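Local coordinates for Alr1010 protein (Nostoc, PDB 3URG) that probably binds calcium ions, and carries a sodium ion in this crystal, at residues Phe62-Lys67 against Ile123-Asp128. Sequence-based numbering, arbitrary orientation.
Sequences FPFMGK and IDVDDD
Phe-64 and Val-125 meet through one methyl group. CG1 of Val-125 lies 3.6 Å from CB of Phe-64 and 3.7 Å from CD1 of the same residue, so it sits obliquely at the root of the ring. With Phe-64 CG set between the backbone N and the carbonyl carbon (chi1 62°), CB, CG and CD1 all come within 3.8 Å of Val-125 CG1. The same side chain also touches Ala-122 of strand 120-122 and Thr-129 and Ile-133 of helix 127-141.

Further along, Ile-123 lies alongside the backbone at Gly-66. Its CG1 is 4.0 Å from CA of Gly-66. CG1 stands anti to the carbonyl carbon (chi1 -56°), and CD1 extends to 4.0 Å from CG of Lys-67. The Ile-123 and Lys-67 side chains cross at about a right angle.

The backbones join beside these side chains. Ile-123 N donates to Met-65 O at 2.8 Å, with an N-H...O angle of 160°. Water 1 accepts from Met-65 N and donates to Ile-123 O, 2.9 Å from each. It bridges the two backbones where they begin to part.

An alanine in place of Ile-123 would probably keep the backbone bond but leave Gly-66 and the CG methylene of Lys-67 without their apolar cover. The contact ties the start of strand 64-72 to the link between edge strand 120-122 and helix 127-141. Its chemistry implies a sheet edge continued by one direct bond, then by water, with apolar contacts closing the join between sheet and helix.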
ATOM      1  N   PHE A  62       9.949  -0.838   7.480  1.00 37.10           N
ATOM      2  CA  PHE A  62       9.198  -0.617   8.718  1.00 35.63           C
ATOM      3  C   PHE A  62      10.128  -0.463   9.935  1.00 43.73           C
ATOM      4  O   PHE A  62      11.173  -1.102   9.999  1.00 48.18           O
ATOM      5  CB  PHE A  62       8.239  -1.777   8.985  1.00 36.59           C
ATOM      6  CG  PHE A  62       7.296  -2.068   7.857  1.00 36.26           C
ATOM      7  CD1 PHE A  62       6.276  -1.187   7.542  1.00 38.31           C
ATOM      8  CD2 PHE A  62       7.403  -3.247   7.142  1.00 36.15           C
ATOM      9  CE1 PHE A  62       5.389  -1.469   6.511  1.00 37.27           C
ATOM     10  CE2 PHE A  62       6.521  -3.534   6.107  1.00 31.87           C
ATOM     11  CZ  PHE A  62       5.519  -2.642   5.793  1.00 41.04           C
ATOM     12  N   PRO A  63       9.736   0.368  10.912  1.00 40.99           N
ATOM     13  CA  PRO A  63       8.504   1.151  10.903  1.00 37.59           C
ATOM     14  C   PRO A  63       8.779   2.506  10.299  1.00 38.14           C
ATOM     15  O   PRO A  63       9.916   2.927  10.252  1.00 41.32           O
ATOM     16  CB  PRO A  63       8.193   1.332  12.398  1.00 41.08           C
ATOM     17  CG  PRO A  63       9.493   0.968  13.137  1.00 46.01           C
ATOM     18  CD  PRO A  63      10.530   0.620  12.127  1.00 44.66           C
ATOM     19  N   PHE A  64       7.748   3.181   9.818  1.00 37.20           N
ATOM     20  CA  PHE A  64       7.924   4.544   9.347  1.00 38.94           C
ATOM     21  C   PHE A  64       6.694   5.347   9.738  1.00 40.28           C
ATOM     22  O   PHE A  64       5.667   4.782  10.118  1.00 43.29           O
ATOM     23  CB  PHE A  64       8.212   4.604   7.828  1.00 27.44           C
ATOM     24  CG  PHE A  64       7.094   4.067   6.957  1.00 31.28           C
ATOM     25  CD1 PHE A  64       6.067   4.896   6.529  1.00 31.94           C
ATOM     26  CD2 PHE A  64       7.098   2.743   6.541  1.00 39.74           C
ATOM     27  CE1 PHE A  64       5.047   4.406   5.718  1.00 33.82           C
ATOM     28  CE2 PHE A  64       6.093   2.248   5.731  1.00 33.55           C
ATOM     29  CZ  PHE A  64       5.064   3.080   5.321  1.00 35.79           C
ATOM     30  N   MET A  65       6.791   6.662   9.674  1.00 45.02           N
ATOM     31  CA  MET A  65       5.633   7.462  10.031  1.00 49.75           C
ATOM     32  C   MET A  65       4.833   7.923   8.823  1.00 43.03           C
ATOM     33  O   MET A  65       5.378   8.135   7.741  1.00 31.87           O
ATOM     34  CB  MET A  65       6.053   8.627  10.909  1.00 58.46           C
ATOM     35  CG  MET A  65       6.288   8.177  12.335  1.00 53.13           C
ATOM     36  SD  MET A  65       7.161   9.404  13.251  1.00 57.02           S
ATOM     37  CE  MET A  65       8.535   9.720  12.145  1.00117.64           C
ATOM     38  N   GLY A  66       3.530   8.065   9.015  1.00 34.15           N
ATOM     39  CA  GLY A  66       2.668   8.521   7.948  1.00 32.08           C
ATOM     40  C   GLY A  66       1.432   9.231   8.454  1.00 36.33           C
ATOM     41  O   GLY A  66       1.088   9.135   9.637  1.00 35.73           O
ATOM     42  N   LYS A  67       0.784   9.970   7.556  1.00 34.70           N
ATOM     43  CA  LYS A  67      -0.519  10.561   7.830  1.00 29.98           C
ATOM     44  C   LYS A  67      -1.550   9.606   7.263  1.00 36.29           C
ATOM     45  O   LYS A  67      -1.543   9.322   6.062  1.00 37.50           O
ATOM     46  CB  LYS A  67      -0.662  11.911   7.125  1.00 39.07           C
ATOM     47  CG  LYS A  67       0.317  12.991   7.546  1.00 57.20           C
ATOM     48  CD  LYS A  67      -0.077  14.318   6.910  1.00 72.55           C
ATOM     49  CE  LYS A  67       1.123  15.063   6.343  1.00 81.60           C
ATOM     50  NZ  LYS A  67       2.016  15.607   7.406  1.00 87.51           N
ATOM     51  N   ILE A 123       5.850  10.006   5.677  1.00 35.17           N
ATOM     52  CA  ILE A 123       6.575  11.218   6.074  1.00 36.07           C
ATOM     53  C   ILE A 123       8.085  11.004   6.093  1.00 36.15           C
ATOM     54  O   ILE A 123       8.591  10.159   6.828  1.00 40.49           O
ATOM     55  CB  ILE A 123       6.100  11.719   7.452  1.00 41.62           C
ATOM     56  CG1 ILE A 123       4.589  11.946   7.430  1.00 38.77           C
ATOM     57  CG2 ILE A 123       6.819  13.018   7.833  1.00 38.89           C
ATOM     58  CD1 ILE A 123       4.017  12.219   8.788  1.00 40.45           C
ATOM     59  N   ASP A 124       8.788  11.753   5.246  1.00 41.18           N
ATOM     60  CA  ASP A 124      10.247  11.699   5.153  1.00 45.54           C
ATOM     61  C   ASP A 124      10.856  10.306   5.146  1.00 44.35           C
ATOM     62  O   ASP A 124      11.841  10.060   5.840  1.00 45.56           O
ATOM     63  CB  ASP A 124      10.880  12.496   6.293  1.00 64.88           C
ATOM     64  CG  ASP A 124      10.963  13.964   5.989  1.00 77.92           C
ATOM     65  OD1 ASP A 124       9.906  14.570   5.721  1.00 74.92           O
ATOM     66  OD2 ASP A 124      12.090  14.510   6.013  1.00 90.56           O
ATOM     67  N   VAL A 125      10.296   9.397   4.357  1.00 37.85           N
ATOM     68  CA  VAL A 125      10.848   8.043   4.289  1.00 44.57           C
ATOM     69  C   VAL A 125      11.995   7.902   3.283  1.00 47.53           C
ATOM     70  O   VAL A 125      12.210   8.777   2.440  1.00 38.15           O
ATOM     71  CB  VAL A 125       9.768   7.010   3.951  1.00 39.96           C
ATOM     72  CG1 VAL A 125       8.775   6.904   5.094  1.00 47.85           C
ATOM     73  CG2 VAL A 125       9.070   7.379   2.656  1.00 36.43           C
ATOM     74  N   ASP A 126      12.729   6.794   3.375  1.00 48.19           N
ATOM     75  CA  ASP A 126      13.844   6.552   2.460  1.00 50.13           C
ATOM     76  C   ASP A 126      13.323   6.281   1.055  1.00 42.96           C
ATOM     77  O   ASP A 126      12.144   5.971   0.868  1.00 34.31           O
ATOM     78  CB  ASP A 126      14.718   5.389   2.933  1.00 62.17           C
ATOM     79  CG  ASP A 126      13.991   4.059   2.904  1.00 69.32           C
ATOM     80  OD1 ASP A 126      14.661   3.008   2.998  1.00 76.35           O
ATOM     81  OD2 ASP A 126      12.752   4.060   2.785  1.00 72.17           O
ATOM     82  N   ASP A 127      14.216   6.387   0.078  1.00 42.95           N
ATOM     83  CA  ASP A 127      13.836   6.310  -1.323  1.00 43.75           C
ATOM     84  C   ASP A 127      13.095   5.037  -1.706  1.00 36.63           C
ATOM     85  O   ASP A 127      12.133   5.091  -2.465  1.00 35.94           O
ATOM     86  CB  ASP A 127      15.071   6.467  -2.207  1.00 53.49           C
ATOM     87  CG  ASP A 127      15.620   7.872  -2.177  1.00 59.63           C
ATOM     88  OD1 ASP A 127      14.885   8.775  -1.716  1.00 53.47           O
ATOM     89  OD2 ASP A 127      16.775   8.066  -2.620  1.00 61.54           O
ATOM     90  N   ASP A 128      13.545   3.894  -1.200  1.00 38.15           N
ATOM     91  CA  ASP A 128      12.940   2.622  -1.600  1.00 38.13           C
ATOM     92  C   ASP A 128      11.515   2.477  -1.073  1.00 38.21           C
ATOM     93  O   ASP A 128      10.656   1.887  -1.730  1.00 36.40           O
ATOM     94  CB  ASP A 128      13.810   1.451  -1.147  1.00 51.27           C
ATOM     95  CG  ASP A 128      15.156   1.418  -1.867  1.00 60.80           C
ATOM     96  OD1 ASP A 128      15.235   1.960  -2.997  1.00 50.48           O
ATOM     97  OD2 ASP A 128      16.127   0.864  -1.304  1.00 65.43           O
TER
HETATM   98  O   HOH W   1       9.138   8.044   8.809  1.00 40.72           O